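Local coordinates for CELL WALL surface anchor family protein (Streptococcus pneumoniae, PDB 2X9Z) that forms the repeating backbone subunit of the pneumococcal pilus, a cell-wall-anchored fibre that probably serves in adhesion, at residues A[6-11]-A[20-25]; A[149-152]-A[158-161]; A[190-195]-A[213-218]. The protein carries 1 engineered substitution. All blocks are in the same frame, centred on the assembly; numbering follows the deposited sequence.

Contact 1: A[6-11]-A[20-25]; sequences DKDFKG and VDKDTP
Asp6 meets Lys22, the two side chains coming from opposite directions. OD1 of Asp6 forms a salt bridge with Lys22 NZ at 2.9 Å. Asp6 OD2 takes other partners: the backbone N of Asn14 and a bridging water, 2.7 Å from OD2. With the carboxylate bound at both oxygens, its rotation is largely fixed. Lys7 adds its backbone oxygen. Lys22 NZ donates to Lys7 O at 2.9 Å, with a C=O...N angle of 155° and the donor tilted 21° from the carbonyl plane. The side chain of Lys7 leads away from Lys22. It is fully extended, and its NZ is covalently linked to CG of Asn132 and hydrogen-bonded to Asp55 OD1. Asp8 comes next, its side chain set obliquely to that of Lys22. Its OD2 is 4.4 Å from Lys22 NZ, too far for a salt bridge. The same water closes the gap: it donates to Asp8 OD2 (2.7 Å) and accepts from Lys22 NZ (2.9 Å). Asp8 OD2 also pairs with Arg19, while OD1 receives the N-H of Phe9 on its anti side. The Phe9 ring packs against Tyr36, Pro256 and Val258. Lys22 sits in the type I turn Asp21 to Thr24. Its chain bends at chi3 (-63°), which carries NZ to the strand edge. There NZ also bonds Thr254 OG1, so four oxygens surround a buried ammonium that has only three N-H to offer. The neighbouring carboxylates probably stabilise its positive charge. The contact thus pins the 20-25 loop to strand 4-9, an outermost strand of its sheet. That strand carries the Lys7-Asn132 isopeptide cross-link, with Asp55 beside it, an arrangement characteristic of the Ig-like domains of Gram-positive pilins.

Contact 2: A[149-152]-A[158-161]; sequences KPNK and DLTL
Leu159 swings its CG anti to the backbone N (chi1 -177°), and this sends both methyls toward the backbone of Asn151 and Lys152. CD1 lies 3.9 Å from Lys152 O. CD2 is 4.4 Å from Asn151 O. The contact is therefore methyl against peptide oxygen, an apolar packing without polar bonds between the two segments. The Asn151 amide is the nearest polar side-chain group, its ND2 4.5 Å from Leu159 CD1. That amide is held by other groups. ND2 donates to Thr234 O and weakly to Glu237 O, and OD1 takes a weak bond from Lys152 N. Its nitrogen is thus satisfied although the residue is buried. The side chain of Lys152 turns the other way and makes a salt bridge with Glu59. Leu159 also packs on Leu183, Tyr215 and Phe217. It therefore plugs the core between the strand 159-166 sheet and the strand 179-185 sheet. The 149-152 segment is not a regular strand. Its backbone bonds to Tyr215 and Gly236 make it a bridge between strand 215-219 and the residues just before strand 237-243. A leucine facing inward from the first strand of a beta sandwich is consistent with a Cna-B-like, transthyretin-type domain.

Contact 3: A[190-195]-A[213-218]; sequences KVVQTV and TEYKFV
Val192 and Val195 pack on Tyr215 and Phe217 within the Cna-B-like beta sandwich. Strands 191-197 and 215-219 are the outermost strands of a three-stranded antiparallel sheet. Strand 179-185 lies between them, so the two meet through side chains across the middle strand. Their closest CA atoms, those of Val192 and Tyr215, are 8.9 Å apart.

The backbone bonds of strand 191-197 go to the middle strand. Val192 and Gln193 both face Leu183, which makes a classic beta bulge. The bulge puts one extra residue into the strand, so that Val192 and Val195 point to the same side. Without it, residues three apart would face opposite ways.

The apolar contacts form two pairs. Val192 CG2 lies 3.9 Å from both CD1 and CE1 of Tyr215, approaching the ring obliquely. Val192 was modelled in two conformers, so this pair describes one of them. Val195 CG2 reaches Phe217 CE1 at 4.0 Å, again obliquely to the ring. Each pair of side chains crosses at about a right angle. In Val195 (chi1 -58°) CG2 sits between the backbone N and the carbonyl carbon, and this branch does the touching. Leu183 is touched by both Val192 and Tyr215. Val206 is touched by both Val195 and Phe217, and Phe217 also packs on Leu161 of strand 159-166. Val195 and Phe217 therefore lie in the core between the sheets, while Val192, an exposed residue, puts the first pair at the more open rim.

One polar bond bears on these rings. The hydroxyl of Tyr215 bonds Asp210 N, which fixes the far end of the ring. One face of that ring is partly covered by Thr213 CG2, 3.7 Å above the plane and offset toward the rim.

From the N terminus, contact 1 comes first: it closes the short loop after strand 4-9 onto that strand, in the part of the protein that holds the isopeptide link. The chain then builds the larger sheets before contact 2 closes a short loop, joining the segment that leads into the second sandwich to strand 159-166. Contact 3 follows; its segments bracket strand 203-206 and join the two outer strands of the three-stranded sheet. The contacts stand in series, none nesting or crossing. Contacts 2 and 3 touch; a probable hydrogen bond joins Asn151 O to Tyr215 N at 2.8 Å. Contact 1 is apart, its centre about 26 Å from that of contact 2 and about 21 Å from that of contact 3.

Contact 1: A[6-11]-A[20-25]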
ATOM      1  N   ASP A   6      -6.190   8.983  -4.602  1.00 10.02           N
ATOM      2  CA  ASP A   6      -6.423   8.168  -5.776  1.00 10.81           C
ATOM      3  C   ASP A   6      -5.079   7.765  -6.365  1.00 10.74           C
ATOM      4  O   ASP A   6      -4.079   8.480  -6.210  1.00 11.62           O
ATOM      5  CB  ASP A   6      -7.242   8.929  -6.813  1.00 12.44           C
ATOM      6  CG  ASP A   6      -7.708   8.035  -7.953  1.00 14.38           C
ATOM      7  OD1 ASP A   6      -7.994   6.835  -7.714  1.00 16.14           O
ATOM      8  OD2 ASP A   6      -7.787   8.529  -9.096  1.00 17.14           O
ATOM      9  N   LYS A   7      -5.057   6.610  -7.016  1.00 11.05           N
ATOM     10  CA  LYS A   7      -3.880   6.156  -7.720  1.00 11.91           C
ATOM     11  C   LYS A   7      -4.265   5.768  -9.136  1.00 11.00           C
ATOM     12  O   LYS A   7      -5.257   5.072  -9.348  1.00 12.56           O
ATOM     13  CB  LYS A   7      -3.265   4.952  -7.026  1.00 13.45           C
ATOM     14  CG  LYS A   7      -2.063   4.452  -7.768  1.00 16.31           C
ATOM     15  CD  LYS A   7      -1.493   3.211  -7.180  1.00 19.03           C
ATOM     16  CE  LYS A   7      -0.231   2.896  -7.930  1.00 21.72           C
ATOM     17  NZ  LYS A   7       0.574   1.934  -7.186  1.00 24.85           N
ATOM     18  N   ASP A   8      -3.477   6.207 -10.110  1.00 11.27           N
ATOM     19  CA  ASP A   8      -3.752   5.838 -11.493  1.00 10.42           C
ATOM     20  C   ASP A   8      -2.508   6.076 -12.337  1.00 10.33           C
ATOM     21  O   ASP A   8      -1.451   6.444 -11.821  1.00 11.94           O
ATOM     22  CB  ASP A   8      -4.939   6.662 -12.023  1.00 12.84           C
ATOM     23  CG  ASP A   8      -5.780   5.910 -13.053  1.00 14.23           C
ATOM     24  OD1 ASP A   8      -5.247   5.039 -13.775  1.00 14.13           O
ATOM     25  OD2 ASP A   8      -6.993   6.201 -13.136  1.00 14.95           O
ATOM     26  N   PHE A   9      -2.635   5.851 -13.633  1.00 11.69           N
ATOM     27  CA  PHE A   9      -1.550   6.175 -14.545  1.00 11.49           C
ATOM     28  C   PHE A   9      -1.395   7.688 -14.659  1.00 11.86           C
ATOM     29  O   PHE A   9      -2.288   8.445 -14.268  1.00 12.87           O
ATOM     30  CB  PHE A   9      -1.811   5.534 -15.907  1.00 11.81           C
ATOM     31  CG  PHE A   9      -2.016   4.051 -15.829  1.00 12.36           C
ATOM     32  CD1 PHE A   9      -3.235   3.478 -16.164  1.00 13.24           C
ATOM     33  CD2 PHE A   9      -0.993   3.230 -15.381  1.00 13.35           C
ATOM     34  CE1 PHE A   9      -3.420   2.108 -16.062  1.00 13.92           C
ATOM     35  CE2 PHE A   9      -1.173   1.859 -15.291  1.00 13.98           C
ATOM     36  CZ  PHE A   9      -2.395   1.300 -15.630  1.00 14.52           C
ATOM     37  N   LYS A  10      -0.246   8.121 -15.167  1.00 11.98           N
ATOM     38  CA  LYS A  10       0.060   9.543 -15.315  1.00 14.58           C
ATOM     39  C   LYS A  10      -1.098  10.328 -15.936  1.00 15.85           C
ATOM     40  O   LYS A  10      -1.623   9.951 -16.989  1.00 17.52           O
ATOM     41  CB  LYS A  10       1.332   9.725 -16.151  1.00 17.04           C
ATOM     42  CG  LYS A  10       1.652  11.168 -16.501  1.00 21.18           C
ATOM     43  CD  LYS A  10       3.015  11.257 -17.171  1.00 26.80           C
ATOM     44  CE  LYS A  10       3.415  12.697 -17.441  1.00 33.20           C
ATOM     45  NZ  LYS A  10       2.498  13.345 -18.417  1.00 38.20           N
ATOM     46  N   GLY A  11      -1.499  11.409 -15.267  1.00 15.22           N
ATOM     47  CA  GLY A  11      -2.521  12.301 -15.786  1.00 15.95           C
ATOM     48  C   GLY A  11      -3.955  11.903 -15.482  1.00 16.81           C
ATOM     49  O   GLY A  11      -4.887  12.620 -15.849  1.00 20.07           O
ATOM     50  N   VAL A  20     -13.410   6.425 -14.351  1.00 16.00           N
ATOM     51  CA  VAL A  20     -14.586   5.567 -14.443  1.00 17.39           C
ATOM     52  C   VAL A  20     -14.289   4.176 -15.010  1.00 16.22           C
ATOM     53  O   VAL A  20     -14.963   3.204 -14.664  1.00 16.22           O
ATOM     54  CB  VAL A  20     -15.691   6.253 -15.287  1.00 20.46           C
ATOM     55  CG1 VAL A  20     -15.310   6.263 -16.754  1.00 23.45           C
ATOM     56  CG2 VAL A  20     -17.027   5.563 -15.103  1.00 22.82           C
ATOM     57  N   ASP A  21     -13.286   4.073 -15.876  1.00 15.53           N
ATOM     58  CA  ASP A  21     -12.973   2.787 -16.508  1.00 16.31           C
ATOM     59  C   ASP A  21     -11.674   2.164 -16.002  1.00 16.64           C
ATOM     60  O   ASP A  21     -11.069   1.340 -16.683  1.00 16.74           O
ATOM     61  CB  ASP A  21     -12.951   2.909 -18.043  1.00 19.00           C
ATOM     62  CG  ASP A  21     -11.839   3.810 -18.550  1.00 22.08           C
ATOM     63  OD1 ASP A  21     -11.296   4.610 -17.762  1.00 20.47           O
ATOM     64  OD2 ASP A  21     -11.502   3.716 -19.746  1.00 26.23           O
ATOM     65  N   LYS A  22     -11.252   2.540 -14.798  1.00 15.96           N
ATOM     66  CA  LYS A  22      -9.950   2.087 -14.315  1.00 16.42           C
ATOM     67  C   LYS A  22      -9.923   0.585 -14.020  1.00 16.23           C
ATOM     68  O   LYS A  22      -8.848  -0.010 -13.940  1.00 17.82           O
ATOM     69  CB  LYS A  22      -9.493   2.904 -13.103  1.00 19.04           C
ATOM     70  CG  LYS A  22     -10.224   2.596 -11.827  1.00 21.55           C
ATOM     71  CD  LYS A  22      -9.842   3.575 -10.736  1.00 21.59           C
ATOM     72  CE  LYS A  22      -8.367   3.481 -10.386  1.00 20.72           C
ATOM     73  NZ  LYS A  22      -8.040   4.443  -9.287  1.00 17.67           N
ATOM     74  N   ASP A  23     -11.094  -0.032 -13.877  1.00 17.35           N
ATOM     75  CA  ASP A  23     -11.146  -1.476 -13.663  1.00 19.42           C
ATOM     76  C   ASP A  23     -10.538  -2.277 -14.813  1.00 20.51           C
ATOM     77  O   ASP A  23     -10.076  -3.410 -14.628  1.00 21.42           O
ATOM     78  CB  ASP A  23     -12.577  -1.950 -13.440  1.00 23.57           C
ATOM     79  CG  ASP A  23     -12.651  -3.444 -13.247  1.00 30.85           C
ATOM     80  OD1 ASP A  23     -12.137  -3.923 -12.212  1.00 31.09           O
ATOM     81  OD2 ASP A  23     -13.193  -4.138 -14.136  1.00 36.76           O
ATOM     82  N   THR A  24     -10.559  -1.688 -16.002  1.00 17.87           N
ATOM     83  CA  THR A  24     -10.072  -2.353 -17.195  1.00 18.54           C
ATOM     84  C   THR A  24      -8.557  -2.232 -17.273  1.00 16.20           C
ATOM     85  O   THR A  24      -8.014  -1.121 -17.260  1.00 17.04           O
ATOM     86  CB  THR A  24     -10.687  -1.720 -18.443  1.00 19.93           C
ATOM     87  OG1 THR A  24     -12.107  -1.897 -18.414  1.00 23.29           O
ATOM     88  CG2 THR A  24     -10.123  -2.365 -19.694  1.00 21.62           C
ATOM     89  N   PRO A  25      -7.853  -3.374 -17.321  1.00 16.53           N
ATOM     90  CA  PRO A  25      -6.396  -3.287 -17.458  1.00 16.84           C
ATOM     91  C   PRO A  25      -6.002  -2.609 -18.766  1.00 16.73           C
ATOM     92  O   PRO A  25      -6.629  -2.831 -19.803  1.00 18.23           O
ATOM     93  CB  PRO A  25      -5.952  -4.754 -17.456  1.00 17.62           C
ATOM     94  CG  PRO A  25      -7.050  -5.481 -16.746  1.00 19.44           C
ATOM     95  CD  PRO A  25      -8.312  -4.761 -17.136  1.00 17.58           C
TER
HETATM   96  O   HOH W   1      -8.575   6.758 -10.961  1.00 16.78           O

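Contact 2: A[149-152]-A[158-161]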
ATOM      1  N   LYS A 149       2.494  -6.373   1.453  1.00 10.04           N
ATOM      2  CA  LYS A 149       3.498  -6.880   0.520  1.00 10.27           C
ATOM      3  C   LYS A 149       2.962  -8.189  -0.072  1.00 10.14           C
ATOM      4  O   LYS A 149       2.764  -9.162   0.660  1.00 11.13           O
ATOM      5  CB  LYS A 149       4.824  -7.157   1.238  1.00  9.95           C
ATOM      6  CG  LYS A 149       5.668  -5.922   1.589  1.00 10.18           C
ATOM      7  CD  LYS A 149       5.054  -5.111   2.736  1.00 10.52           C
ATOM      8  CE  LYS A 149       5.752  -3.773   2.953  1.00 10.65           C
ATOM      9  NZ  LYS A 149       5.012  -2.984   3.990  1.00  9.74           N
ATOM     10  N   PRO A 150       2.711  -8.221  -1.393  1.00 10.35           N
ATOM     11  CA  PRO A 150       2.169  -9.455  -1.976  1.00 12.47           C
ATOM     12  C   PRO A 150       3.147 -10.624  -1.888  1.00 10.37           C
ATOM     13  O   PRO A 150       4.364 -10.425  -1.884  1.00 11.21           O
ATOM     14  CB  PRO A 150       1.926  -9.082  -3.442  1.00 14.48           C
ATOM     15  CG  PRO A 150       1.861  -7.604  -3.466  1.00 16.64           C
ATOM     16  CD  PRO A 150       2.768  -7.125  -2.371  1.00 12.08           C
ATOM     17  N   ASN A 151       2.613 -11.839  -1.804  1.00 12.15           N
ATOM     18  CA  ASN A 151       3.443 -13.041  -1.765  1.00 13.44           C
ATOM     19  C   ASN A 151       2.735 -14.211  -2.418  1.00 14.06           C
ATOM     20  O   ASN A 151       1.505 -14.267  -2.452  1.00 14.18           O
ATOM     21  CB  ASN A 151       3.801 -13.405  -0.321  1.00 12.77           C
ATOM     22  CG  ASN A 151       5.033 -14.309  -0.212  1.00 13.19           C
ATOM     23  OD1 ASN A 151       5.727 -14.573  -1.200  1.00 14.33           O
ATOM     24  ND2 ASN A 151       5.310 -14.783   1.003  1.00 13.70           N
ATOM     25  N   LYS A 152       3.519 -15.145  -2.934  1.00 15.61           N
ATOM     26  CA  LYS A 152       2.976 -16.395  -3.428  1.00 16.82           C
ATOM     27  C   LYS A 152       2.839 -17.373  -2.270  1.00 16.84           C
ATOM     28  O   LYS A 152       3.515 -17.226  -1.248  1.00 17.17           O
ATOM     29  CB  LYS A 152       3.896 -16.974  -4.501  1.00 18.09           C
ATOM     30  CG  LYS A 152       3.915 -16.160  -5.778  1.00 18.63           C
ATOM     31  CD  LYS A 152       4.885 -16.718  -6.801  1.00 20.68           C
ATOM     32  CE  LYS A 152       4.969 -15.793  -8.003  1.00 22.18           C
ATOM     33  NZ  LYS A 152       5.974 -16.248  -8.997  1.00 23.56           N
ATOM     34  N   ASP A 158      -0.013 -23.460   0.357  1.00 23.24           N
ATOM     35  CA  ASP A 158      -0.303 -22.902   1.676  1.00 23.45           C
ATOM     36  C   ASP A 158       0.273 -21.501   1.839  1.00 19.82           C
ATOM     37  O   ASP A 158       1.381 -21.210   1.375  1.00 19.26           O
ATOM     38  CB  ASP A 158       0.241 -23.817   2.778  1.00 26.52           C
ATOM     39  CG  ASP A 158      -0.512 -25.135   2.870  1.00 31.45           C
ATOM     40  OD1 ASP A 158      -1.745 -25.136   2.680  1.00 31.58           O
ATOM     41  OD2 ASP A 158       0.132 -26.171   3.141  1.00 33.88           O
ATOM     42  N   LEU A 159      -0.487 -20.639   2.505  1.00 17.17           N
ATOM     43  CA  LEU A 159      -0.016 -19.295   2.821  1.00 16.29           C
ATOM     44  C   LEU A 159      -0.395 -18.945   4.259  1.00 14.27           C
ATOM     45  O   LEU A 159      -1.579 -18.904   4.605  1.00 15.79           O
ATOM     46  CB  LEU A 159      -0.595 -18.267   1.848  1.00 17.04           C
ATOM     47  CG  LEU A 159      -0.161 -16.800   1.961  1.00 16.68           C
ATOM     48  CD1 LEU A 159       1.363 -16.638   1.948  1.00 16.69           C
ATOM     49  CD2 LEU A 159      -0.798 -15.993   0.845  1.00 18.47           C
ATOM     50  N   THR A 160       0.620 -18.725   5.088  1.00 13.47           N
ATOM     51  CA  THR A 160       0.433 -18.505   6.518  1.00 14.62           C
ATOM     52  C   THR A 160       0.683 -17.056   6.926  1.00 13.53           C
ATOM     53  O   THR A 160       1.709 -16.460   6.589  1.00 12.92           O
ATOM     54  CB  THR A 160       1.355 -19.425   7.343  1.00 16.29           C
ATOM     55  OG1 THR A 160       1.047 -20.791   7.047  1.00 16.48           O
ATOM     56  CG2 THR A 160       1.172 -19.181   8.838  1.00 18.15           C
ATOM     57  N   LEU A 161      -0.274 -16.508   7.663  1.00 14.17           N
ATOM     58  CA  LEU A 161      -0.169 -15.185   8.254  1.00 13.47           C
ATOM     59  C   LEU A 161       0.255 -15.314   9.720  1.00 11.70           C
ATOM     60  O   LEU A 161      -0.340 -16.094  10.472  1.00 12.40           O
ATOM     61  CB  LEU A 161      -1.533 -14.507   8.160  1.00 15.29           C
ATOM     62  CG  LEU A 161      -1.742 -13.173   8.863  1.00 17.66           C
ATOM     63  CD1 LEU A 161      -0.901 -12.110   8.224  1.00 18.93           C
ATOM     64  CD2 LEU A 161      -3.209 -12.792   8.804  1.00 20.98           C
TER

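Contact 3: A[190-195]-A[213-218]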
ATOM      1  N   LYS A 190      -9.707  -9.419  -6.521  1.00 29.78           N
ATOM      2  CA  LYS A 190     -10.867 -10.054  -5.897  1.00 27.37           C
ATOM      3  C   LYS A 190     -10.533 -10.789  -4.597  1.00 26.56           C
ATOM      4  O   LYS A 190      -9.449 -11.343  -4.447  1.00 24.14           O
ATOM      5  CB  LYS A 190     -11.525 -11.012  -6.892  1.00 24.60           C
ATOM      6  CG  LYS A 190     -12.898 -11.519  -6.474  1.00 23.85           C
ATOM      7  CD  LYS A 190     -13.568 -12.245  -7.629  1.00 25.51           C
ATOM      8  CE  LYS A 190     -14.890 -12.861  -7.209  1.00 24.82           C
ATOM      9  NZ  LYS A 190     -15.490 -13.634  -8.334  1.00 28.99           N
ATOM     10  N   VAL A 191     -11.477 -10.797  -3.660  1.00 25.99           N
ATOM     11  CA  VAL A 191     -11.288 -11.502  -2.394  1.00 25.38           C
ATOM     12  C   VAL A 191     -11.422 -13.019  -2.575  1.00 23.55           C
ATOM     13  O   VAL A 191     -12.449 -13.509  -3.054  1.00 28.10           O
ATOM     14  CB  VAL A 191     -12.271 -11.010  -1.309  1.00 27.95           C
ATOM     15  CG1 VAL A 191     -12.057 -11.774  -0.009  1.00 28.90           C
ATOM     16  CG2 VAL A 191     -12.112  -9.510  -1.078  1.00 28.58           C
ATOM     17  N   VAL A 192     -10.379 -13.752  -2.185  1.00 20.49           N
ATOM     18  CA  VAL A 192     -10.387 -15.205  -2.350  0.55 19.91           C
ATOM     19  C   VAL A 192     -10.719 -15.947  -1.063  1.00 19.93           C
ATOM     20  O   VAL A 192     -11.295 -17.033  -1.105  1.00 22.68           O
ATOM     21  CB  VAL A 192      -9.065 -15.744  -2.947  0.55 20.80           C
ATOM     22  CG1 VAL A 192      -8.869 -15.222  -4.365  0.55 21.11           C
ATOM     23  CG2 VAL A 192      -7.888 -15.387  -2.060  0.55 20.67           C
ATOM     24  N   GLN A 193     -10.386 -15.362   0.080  1.00 17.74           N
ATOM     25  CA  GLN A 193     -10.735 -15.960   1.363  1.00 17.94           C
ATOM     26  C   GLN A 193     -10.741 -14.884   2.430  1.00 17.14           C
ATOM     27  O   GLN A 193     -10.058 -13.874   2.304  1.00 19.78           O
ATOM     28  CB  GLN A 193      -9.740 -17.062   1.738  1.00 19.45           C
ATOM     29  CG  GLN A 193     -10.222 -18.017   2.827  1.00 21.24           C
ATOM     30  CD  GLN A 193     -11.218 -19.049   2.314  1.00 22.10           C
ATOM     31  OE1 GLN A 193     -11.472 -19.148   1.108  1.00 23.91           O
ATOM     32  NE2 GLN A 193     -11.774 -19.833   3.228  1.00 20.83           N
ATOM     33  N   THR A 194     -11.542 -15.093   3.462  1.00 14.67           N
ATOM     34  CA  THR A 194     -11.535 -14.222   4.622  1.00 14.27           C
ATOM     35  C   THR A 194     -11.180 -15.086   5.814  1.00 14.25           C
ATOM     36  O   THR A 194     -11.784 -16.138   6.015  1.00 16.97           O
ATOM     37  CB  THR A 194     -12.905 -13.558   4.831  1.00 16.50           C
ATOM     38  OG1 THR A 194     -13.204 -12.735   3.694  1.00 18.33           O
ATOM     39  CG2 THR A 194     -12.905 -12.704   6.093  1.00 17.59           C
ATOM     40  N   VAL A 195     -10.175 -14.665   6.578  1.00 14.63           N
ATOM     41  CA  VAL A 195      -9.713 -15.436   7.724  1.00 16.15           C
ATOM     42  C   VAL A 195      -9.789 -14.594   8.985  1.00 14.91           C
ATOM     43  O   VAL A 195      -9.771 -13.366   8.924  1.00 13.18           O
ATOM     44  CB  VAL A 195      -8.264 -15.941   7.540  1.00 19.15           C
ATOM     45  CG1 VAL A 195      -8.152 -16.800   6.292  1.00 21.35           C
ATOM     46  CG2 VAL A 195      -7.285 -14.772   7.476  1.00 20.29           C
ATOM     47  N   THR A 213       0.366 -17.570  -8.128  1.00 27.26           N
ATOM     48  CA  THR A 213      -0.378 -16.325  -8.003  1.00 24.42           C
ATOM     49  C   THR A 213       0.086 -15.569  -6.760  1.00 19.86           C
ATOM     50  O   THR A 213       0.341 -16.177  -5.720  1.00 19.56           O
ATOM     51  CB  THR A 213      -1.899 -16.597  -7.925  1.00 25.72           C
ATOM     52  OG1 THR A 213      -2.338 -17.197  -9.148  1.00 28.19           O
ATOM     53  CG2 THR A 213      -2.673 -15.311  -7.708  1.00 26.76           C
ATOM     54  N   GLU A 214       0.220 -14.251  -6.867  1.00 18.04           N
ATOM     55  CA  GLU A 214       0.531 -13.428  -5.699  1.00 15.83           C
ATOM     56  C   GLU A 214      -0.735 -12.979  -5.002  1.00 16.30           C
ATOM     57  O   GLU A 214      -1.673 -12.518  -5.654  1.00 17.98           O
ATOM     58  CB  GLU A 214       1.346 -12.207  -6.107  1.00 13.94           C
ATOM     59  CG  GLU A 214       2.768 -12.531  -6.460  1.00 13.92           C
ATOM     60  CD  GLU A 214       3.560 -11.288  -6.767  1.00 15.46           C
ATOM     61  OE1 GLU A 214       3.401 -10.750  -7.876  1.00 16.26           O
ATOM     62  OE2 GLU A 214       4.322 -10.839  -5.895  1.00 20.23           O
ATOM     63  N   TYR A 215      -0.746 -13.106  -3.676  1.00 16.41           N
ATOM     64  CA  TYR A 215      -1.883 -12.704  -2.863  1.00 14.70           C
ATOM     65  C   TYR A 215      -1.433 -11.724  -1.792  1.00 14.05           C
ATOM     66  O   TYR A 215      -0.241 -11.556  -1.546  1.00 14.86           O
ATOM     67  CB  TYR A 215      -2.501 -13.911  -2.155  1.00 15.22           C
ATOM     68  CG  TYR A 215      -2.971 -15.029  -3.058  1.00 15.86           C
ATOM     69  CD1 TYR A 215      -4.291 -15.098  -3.480  1.00 18.45           C
ATOM     70  CD2 TYR A 215      -2.100 -16.033  -3.457  1.00 16.97           C
ATOM     71  CE1 TYR A 215      -4.727 -16.129  -4.298  1.00 19.71           C
ATOM     72  CE2 TYR A 215      -2.524 -17.068  -4.272  1.00 18.74           C
ATOM     73  CZ  TYR A 215      -3.841 -17.113  -4.687  1.00 20.37           C
ATOM     74  OH  TYR A 215      -4.269 -18.142  -5.491  1.00 23.60           O
ATOM     75  N   LYS A 216      -2.397 -11.085  -1.146  1.00 13.48           N
ATOM     76  CA  LYS A 216      -2.094 -10.187  -0.039  1.00 13.36           C
ATOM     77  C   LYS A 216      -3.168 -10.352   1.028  1.00 12.86           C
ATOM     78  O   LYS A 216      -4.348 -10.469   0.701  1.00 13.56           O
ATOM     79  CB  LYS A 216      -2.032  -8.732  -0.523  1.00 14.61           C
ATOM     80  CG  LYS A 216      -3.289  -8.245  -1.245  1.00 14.51           C
ATOM     81  CD  LYS A 216      -3.132  -6.829  -1.826  1.00 15.37           C
ATOM     82  CE  LYS A 216      -4.435  -6.352  -2.467  1.00 16.40           C
ATOM     83  NZ  LYS A 216      -4.305  -5.039  -3.158  1.00 18.02           N
ATOM     84  N   PHE A 217      -2.763 -10.381   2.300  1.00 11.80           N
ATOM     85  CA  PHE A 217      -3.721 -10.298   3.399  1.00 11.92           C
ATOM     86  C   PHE A 217      -3.939  -8.820   3.698  1.00 11.48           C
ATOM     87  O   PHE A 217      -2.991  -8.114   4.073  1.00 14.51           O
ATOM     88  CB  PHE A 217      -3.205 -10.971   4.678  1.00 11.44           C
ATOM     89  CG  PHE A 217      -3.191 -12.474   4.635  1.00 12.85           C
ATOM     90  CD1 PHE A 217      -4.357 -13.209   4.811  1.00 13.64           C
ATOM     91  CD2 PHE A 217      -1.996 -13.157   4.468  1.00 15.08           C
ATOM     92  CE1 PHE A 217      -4.333 -14.598   4.795  1.00 15.08           C
ATOM     93  CE2 PHE A 217      -1.963 -14.539   4.454  1.00 16.49           C
ATOM     94  CZ  PHE A 217      -3.131 -15.262   4.613  1.00 16.01           C
ATOM     95  N   VAL A 218      -5.173  -8.348   3.551  1.00 10.99           N
ATOM     96  CA  VAL A 218      -5.490  -6.962   3.871  1.00 11.66           C
ATOM     97  C   VAL A 218      -6.253  -6.940   5.195  1.00 11.03           C
ATOM     98  O   VAL A 218      -7.360  -7.467   5.293  1.00 10.16           O
ATOM     99  CB  VAL A 218      -6.330  -6.293   2.751  1.00 12.23           C
ATOM    100  CG1 VAL A 218      -6.509  -4.816   3.034  1.00 13.21           C
ATOM    101  CG2 VAL A 218      -5.686  -6.510   1.376  1.00 13.46           C
TER